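Local atomic coordinates of ultraspiracle (Drosophila melanogaster, PDB entry 1HG4), a protein that acts as a nuclear hormone receptor, a transcription factor whose ligand-binding domain is seen here with a bound phospholipid and locked in an inactive conformation. Residues A[86-98]-A[233-247]. Sequence-based numbering, arbitrary orientation.
Sequences KAAWIELLIANVA and LPALRSISLKCQDHL. With LPP (2-(hexadecanoyloxy)-1-[(phosphonooxy)methyl]ethyl hexadecanoate), chain G.
Trp-89 CH2 meets Leu-247 CD1 at 3.7 Å where helix 78-100 crosses helix 225-250, two core helices of the alpha-helical sandwich of nuclear receptor ligand-binding domains. The short segments run at 107° to each other, their axes 9.0 Å apart, with no direct hydrogen bond between them; waters bridge instead. At the start, one water accepts a weak hydrogen bond from Gln-244 NE2 and donates to Lys-86 O. Trp-89 and Leu-247 also touch the same acyl chain of the lipid, which ends against the indole at C26. Ile-90 CG1 lies over the centre of that indole; beyond it CD1 reaches Gln-244 CB at 3.5 Å, the two side chains crossing at about a right angle, while CG2 rests on Ser-240 OG. A second water accepts a hydrogen bond from Glu-91 N at 2.7 Å, donates to Ala-87 O and is hydrogen-bonded to Ser-240 OG, so it serves the kink where Glu-91 N lacks a bond to the preceding turn. Glu-91 lays its CG against Ser-240 CB and brings OE1 over the backbone of Arg-237, whose extended side chain carries the guanidinium away, so that NE lies 5.4 Å from OE2 and no salt bridge forms. With an alanine here the CG that packs on Ser-240 is gone, which would probably leave a gap there and deprive Arg-237 of its nearby opposite charge. Ile-94 is a knob in the hole formed by Leu-236, Ile-239, Ser-240 and Cys-243; its CG2, anti to the backbone N, packs on Leu-236 CD2, and its CD1 abuts Cys-243 SG at 3.4 Å. Ala-95 CB covers the other methyl, CD1, of that leucine. Val-97 CG1 faces the second acyl chain, 3.7 Å from its C43.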
loop_
_atom_site.group_PDB
_atom_site.type_symbol
_atom_site.label_atom_id
_atom_site.label_comp_id
_atom_site.label_asym_id
_atom_site.label_seq_id
_atom_site.Cartn_x
_atom_site.Cartn_y
_atom_site.Cartn_z
ATOM N N LYS A 86 16.060 1.930 14.617
ATOM C CA LYS A 86 17.063 2.975 14.480
ATOM C C LYS A 86 16.413 4.329 14.198
ATOM O O LYS A 86 16.905 5.382 14.617
ATOM C CB LYS A 86 18.031 2.608 13.347
ATOM C CG LYS A 86 19.019 3.691 12.984
ATOM C CD LYS A 86 20.028 3.913 14.090
ATOM C CE LYS A 86 20.934 5.089 13.758
ATOM N NZ LYS A 86 21.509 4.952 12.377
ATOM N N ALA A 87 15.296 4.309 13.487
ATOM C CA ALA A 87 14.618 5.555 13.149
ATOM C C ALA A 87 13.706 6.089 14.239
ATOM O O ALA A 87 13.547 7.283 14.366
ATOM C CB ALA A 87 13.825 5.386 11.839
ATOM N N ALA A 88 13.115 5.225 15.050
ATOM C CA ALA A 88 12.199 5.706 16.082
ATOM C C ALA A 88 12.668 5.744 17.543
ATOM O O ALA A 88 12.007 6.394 18.360
ATOM C CB ALA A 88 10.865 4.912 15.995
ATOM N N TRP A 89 13.784 5.096 17.886
ATOM C CA TRP A 89 14.216 5.062 19.295
ATOM C C TRP A 89 14.208 6.372 20.089
ATOM O O TRP A 89 13.595 6.429 21.163
ATOM C CB TRP A 89 15.577 4.366 19.448
ATOM C CG TRP A 89 16.815 5.162 19.145
ATOM C CD1 TRP A 89 17.410 5.335 17.924
ATOM C CD2 TRP A 89 17.680 5.795 20.101
ATOM N NE1 TRP A 89 18.596 6.025 18.060
ATOM C CE2 TRP A 89 18.786 6.323 19.384
ATOM C CE3 TRP A 89 17.630 5.966 21.492
ATOM C CZ2 TRP A 89 19.833 7.014 20.015
ATOM C CZ3 TRP A 89 18.679 6.657 22.118
ATOM C CH2 TRP A 89 19.762 7.169 21.375
ATOM N N ILE A 90 14.865 7.416 19.587
ATOM C CA ILE A 90 14.882 8.691 20.302
ATOM C C ILE A 90 13.470 9.259 20.495
ATOM O O ILE A 90 13.143 9.722 21.588
ATOM C CB ILE A 90 15.758 9.747 19.575
ATOM C CG1 ILE A 90 17.201 9.257 19.513
ATOM C CG2 ILE A 90 15.713 11.076 20.314
ATOM C CD1 ILE A 90 18.108 10.161 18.735
ATOM N N GLU A 91 12.634 9.212 19.457
ATOM C CA GLU A 91 11.281 9.734 19.573
ATOM C C GLU A 91 10.449 8.948 20.576
ATOM O O GLU A 91 9.585 9.504 21.256
ATOM C CB GLU A 91 10.576 9.726 18.216
ATOM C CG GLU A 91 11.189 10.665 17.195
ATOM C CD GLU A 91 10.447 10.642 15.879
ATOM O OE1 GLU A 91 9.309 11.154 15.810
ATOM O OE2 GLU A 91 10.999 10.099 14.907
ATOM N N LEU A 92 10.696 7.648 20.664
ATOM C CA LEU A 92 9.952 6.814 21.602
ATOM C C LEU A 92 10.366 7.157 23.020
ATOM O O LEU A 92 9.509 7.269 23.901
ATOM C CB LEU A 92 10.195 5.322 21.321
ATOM C CG LEU A 92 9.588 4.791 20.004
ATOM C CD1 LEU A 92 10.037 3.346 19.777
ATOM C CD2 LEU A 92 8.064 4.876 20.031
ATOM N N LEU A 93 11.671 7.341 23.246
ATOM C CA LEU A 93 12.151 7.692 24.589
ATOM C C LEU A 93 11.629 9.058 25.023
ATOM O O LEU A 93 11.101 9.197 26.125
ATOM C CB LEU A 93 13.679 7.686 24.659
ATOM C CG LEU A 93 14.351 6.332 24.427
ATOM C CD1 LEU A 93 15.812 6.400 24.838
ATOM C CD2 LEU A 93 13.652 5.275 25.229
ATOM N N ILE A 94 11.758 10.055 24.153
ATOM C CA ILE A 94 11.302 11.404 24.468
ATOM C C ILE A 94 9.803 11.494 24.696
ATOM O O ILE A 94 9.354 12.334 25.472
ATOM C CB ILE A 94 11.725 12.399 23.369
ATOM C CG1 ILE A 94 13.246 12.526 23.372
ATOM C CG2 ILE A 94 11.085 13.769 23.607
ATOM C CD1 ILE A 94 13.776 13.437 22.290
ATOM N N ALA A 95 9.028 10.639 24.033
ATOM C CA ALA A 95 7.575 10.639 24.216
ATOM C C ALA A 95 7.291 10.175 25.650
ATOM O O ALA A 95 6.396 10.685 26.319
ATOM C CB ALA A 95 6.897 9.700 23.209
ATOM N N ASN A 96 8.061 9.198 26.113
ATOM C CA ASN A 96 7.907 8.709 27.476
ATOM C C ASN A 96 8.324 9.759 28.511
ATOM O O ASN A 96 7.692 9.849 29.561
ATOM C CB ASN A 96 8.711 7.425 27.684
ATOM C CG ASN A 96 7.960 6.180 27.217
ATOM O OD1 ASN A 96 8.563 5.195 26.779
ATOM N ND2 ASN A 96 6.638 6.214 27.328
ATOM N N VAL A 97 9.366 10.551 28.238
ATOM C CA VAL A 97 9.754 11.566 29.212
ATOM C C VAL A 97 8.706 12.674 29.213
ATOM O O VAL A 97 8.410 13.246 30.255
ATOM C CB VAL A 97 11.161 12.195 28.946
ATOM C CG1 VAL A 97 12.154 11.121 28.614
ATOM C CG2 VAL A 97 11.095 13.217 27.846
ATOM N N ALA A 98 8.128 12.964 28.051
ATOM C CA ALA A 98 7.104 14.003 27.981
ATOM C C ALA A 98 5.920 13.639 28.886
ATOM O O ALA A 98 5.409 14.490 29.619
ATOM C CB ALA A 98 6.630 14.200 26.535
ATOM N N LEU A 233 3.298 15.006 16.777
ATOM C CA LEU A 233 4.340 14.199 16.135
ATOM C C LEU A 233 5.474 14.999 15.499
ATOM O O LEU A 233 6.648 14.667 15.682
ATOM C CB LEU A 233 3.725 13.257 15.097
ATOM C CG LEU A 233 2.853 12.150 15.694
ATOM C CD1 LEU A 233 2.315 11.264 14.576
ATOM C CD2 LEU A 233 3.663 11.335 16.691
ATOM N N PRO A 234 5.144 16.049 14.731
ATOM C CA PRO A 234 6.200 16.849 14.109
ATOM C C PRO A 234 7.113 17.514 15.152
ATOM O O PRO A 234 8.327 17.610 14.967
ATOM C CB PRO A 234 5.419 17.863 13.281
ATOM C CG PRO A 234 4.225 17.092 12.877
ATOM C CD PRO A 234 3.835 16.411 14.174
ATOM N N ALA A 235 6.526 17.969 16.244
ATOM C CA ALA A 235 7.306 18.608 17.290
ATOM C C ALA A 235 8.185 17.558 17.972
ATOM O O ALA A 235 9.303 17.846 18.401
ATOM C CB ALA A 235 6.378 19.278 18.303
ATOM N N LEU A 236 7.681 16.332 18.056
ATOM C CA LEU A 236 8.443 15.257 18.675
ATOM C C LEU A 236 9.660 14.957 17.804
ATOM O O LEU A 236 10.779 14.810 18.303
ATOM C CB LEU A 236 7.584 13.999 18.816
ATOM C CG LEU A 236 7.655 13.263 20.157
ATOM C CD1 LEU A 236 6.913 11.932 20.034
ATOM C CD2 LEU A 236 9.101 13.032 20.567
ATOM N N ARG A 237 9.443 14.872 16.496
ATOM C CA ARG A 237 10.535 14.586 15.567
ATOM C C ARG A 237 11.611 15.668 15.582
ATOM O O ARG A 237 12.801 15.373 15.617
ATOM C CB ARG A 237 10.011 14.438 14.138
ATOM C CG ARG A 237 11.106 14.038 13.163
ATOM C CD ARG A 237 10.621 13.904 11.736
ATOM N NE ARG A 237 11.737 13.598 10.838
ATOM C CZ ARG A 237 11.655 13.559 9.511
ATOM N NH1 ARG A 237 10.500 13.807 8.904
ATOM N NH2 ARG A 237 12.732 13.276 8.788
ATOM N N SER A 238 11.189 16.924 15.547
ATOM C CA SER A 238 12.132 18.026 15.563
ATOM C C SER A 238 13.009 18.027 16.816
ATOM O O SER A 238 14.220 18.157 16.731
ATOM C CB SER A 238 11.385 19.351 15.465
ATOM O OG SER A 238 12.307 20.418 15.331
ATOM N N ILE A 239 12.389 17.883 17.982
ATOM C CA ILE A 239 13.121 17.863 19.248
ATOM C C ILE A 239 14.059 16.663 19.272
ATOM O O ILE A 239 15.212 16.752 19.685
ATOM C CB ILE A 239 12.143 17.772 20.446
ATOM C CG1 ILE A 239 11.280 19.034 20.509
ATOM C CG2 ILE A 239 12.913 17.577 21.735
ATOM C CD1 ILE A 239 10.226 18.999 21.578
ATOM N N SER A 240 13.540 15.538 18.812
ATOM C CA SER A 240 14.280 14.293 18.760
ATOM C C SER A 240 15.551 14.412 17.901
ATOM O O SER A 240 16.595 13.826 18.223
ATOM C CB SER A 240 13.340 13.196 18.238
ATOM O OG SER A 240 14.027 11.996 17.933
ATOM N N LEU A 241 15.478 15.171 16.811
ATOM C CA LEU A 241 16.646 15.351 15.950
ATOM C C LEU A 241 17.733 16.170 16.661
ATOM O O LEU A 241 18.922 15.898 16.495
ATOM C CB LEU A 241 16.239 16.025 14.635
ATOM C CG LEU A 241 15.409 15.124 13.697
ATOM C CD1 LEU A 241 14.845 15.922 12.518
ATOM C CD2 LEU A 241 16.284 13.972 13.193
ATOM N N LYS A 242 17.333 17.161 17.460
ATOM C CA LYS A 242 18.303 17.976 18.193
ATOM C C LYS A 242 18.984 17.124 19.275
ATOM O O LYS A 242 20.188 17.273 19.513
ATOM C CB LYS A 242 17.625 19.182 18.845
ATOM C CG LYS A 242 16.655 19.911 17.934
ATOM C CD LYS A 242 17.306 20.392 16.626
ATOM C CE LYS A 242 16.242 20.737 15.578
ATOM N NZ LYS A 242 15.313 21.788 16.078
ATOM N N CYS A 243 18.223 16.233 19.921
ATOM C CA CYS A 243 18.790 15.359 20.949
ATOM C C CYS A 243 19.914 14.527 20.359
ATOM O O CYS A 243 20.978 14.370 20.962
ATOM C CB CYS A 243 17.733 14.412 21.523
ATOM S SG CYS A 243 16.633 15.207 22.649
ATOM N N GLN A 244 19.665 13.976 19.181
ATOM C CA GLN A 244 20.674 13.176 18.529
ATOM C C GLN A 244 21.924 13.999 18.274
ATOM O O GLN A 244 23.032 13.509 18.476
ATOM C CB GLN A 244 20.160 12.617 17.207
ATOM C CG GLN A 244 21.037 11.513 16.698
ATOM C CD GLN A 244 20.467 10.882 15.489
ATOM O OE1 GLN A 244 20.441 11.489 14.422
ATOM N NE2 GLN A 244 19.976 9.652 15.634
ATOM N N ASP A 245 21.744 15.239 17.819
ATOM C CA ASP A 245 22.885 16.120 17.559
ATOM C C ASP A 245 23.716 16.289 18.824
ATOM O O ASP A 245 24.941 16.214 18.784
ATOM C CB ASP A 245 22.427 17.493 17.065
ATOM C CG ASP A 245 22.067 17.500 15.589
ATOM O OD1 ASP A 245 22.596 16.661 14.836
ATOM O OD2 ASP A 245 21.267 18.370 15.175
ATOM N N HIS A 246 23.048 16.516 19.944
ATOM C CA HIS A 246 23.740 16.651 21.219
ATOM C C HIS A 246 24.531 15.394 21.559
ATOM O O HIS A 246 25.663 15.477 22.018
ATOM C CB HIS A 246 22.743 16.932 22.333
ATOM C CG HIS A 246 22.350 18.368 22.431
ATOM N ND1 HIS A 246 23.230 19.348 22.839
ATOM C CD2 HIS A 246 21.189 18.999 22.149
ATOM C CE1 HIS A 246 22.625 20.522 22.803
ATOM N NE2 HIS A 246 21.387 20.338 22.386
ATOM N N LEU A 247 23.938 14.229 21.328
ATOM C CA LEU A 247 24.617 12.981 21.624
ATOM C C LEU A 247 25.936 12.853 20.868
ATOM O O LEU A 247 26.943 12.384 21.420
ATOM C CB LEU A 247 23.701 11.779 21.311
ATOM C CG LEU A 247 22.685 11.433 22.412
ATOM C CD1 LEU A 247 21.902 10.158 22.061
ATOM C CD2 LEU A 247 23.432 11.233 23.720
HETATM P P1 LPP G . 31.207 23.288 32.845
HETATM O O2 LPP G . 30.175 24.349 33.515
HETATM O O3 LPP G . 32.584 23.463 33.684
HETATM O O4 LPP G . 31.401 23.547 31.149
HETATM O O5 LPP G . 30.661 21.786 33.203
HETATM C C6 LPP G . 29.272 21.646 33.404
HETATM C C7 LPP G . 28.861 20.187 33.234
HETATM C C8 LPP G . 27.625 19.920 34.100
HETATM O O9 LPP G . 28.520 19.974 31.873
HETATM O O27 LPP G . 27.080 18.660 33.804
HETATM C C11 LPP G . 29.146 18.885 31.312
HETATM O O10 LPP G . 30.186 18.363 31.707
HETATM C C12 LPP G . 28.354 18.414 30.100
HETATM C C13 LPP G . 27.427 17.284 30.532
HETATM C C14 LPP G . 27.121 16.376 29.354
HETATM C C15 LPP G . 25.663 16.539 28.983
HETATM C C16 LPP G . 25.087 15.198 28.577
HETATM C C17 LPP G . 23.572 15.312 28.541
HETATM C C18 LPP G . 23.040 14.542 27.348
HETATM C C19 LPP G . 22.392 15.517 26.378
HETATM C C20 LPP G . 20.887 15.283 26.365
HETATM C C21 LPP G . 20.416 14.967 24.945
HETATM C C22 LPP G . 20.619 13.485 24.640
HETATM C C23 LPP G . 19.329 12.718 24.865
HETATM C C24 LPP G . 19.651 11.230 24.839
HETATM C C25 LPP G . 18.375 10.412 25.001
HETATM C C26 LPP G . 17.908 9.893 23.646
HETATM C C29 LPP G . 26.071 18.346 34.649
HETATM O O28 LPP G . 25.504 19.113 35.416
HETATM C C30 LPP G . 25.763 16.858 34.488
HETATM C C31 LPP G . 24.289 16.581 34.799
HETATM C C32 LPP G . 23.550 16.159 33.531
HETATM C C33 LPP G . 22.367 17.101 33.290
HETATM C C34 LPP G . 21.594 16.652 32.059
HETATM C C35 LPP G . 20.309 17.462 31.930
HETATM C C36 LPP G . 19.249 16.635 31.221
HETATM C C37 LPP G . 19.027 17.178 29.813
HETATM C C38 LPP G . 17.561 17.023 29.411
HETATM C C39 LPP G . 17.427 15.955 28.331
HETATM C C40 LPP G . 16.924 14.665 28.963
HETATM C C41 LPP G . 16.333 13.760 27.904
HETATM C C42 LPP G . 16.629 12.324 28.291
HETATM C C43 LPP G . 15.700 11.384 27.535
HETATM C C44 LPP G . 15.847 9.962 28.079
HETATM O O HOH W 1 17.363 7.940 14.920
HETATM O O HOH W 2 13.844 9.022 17.057
#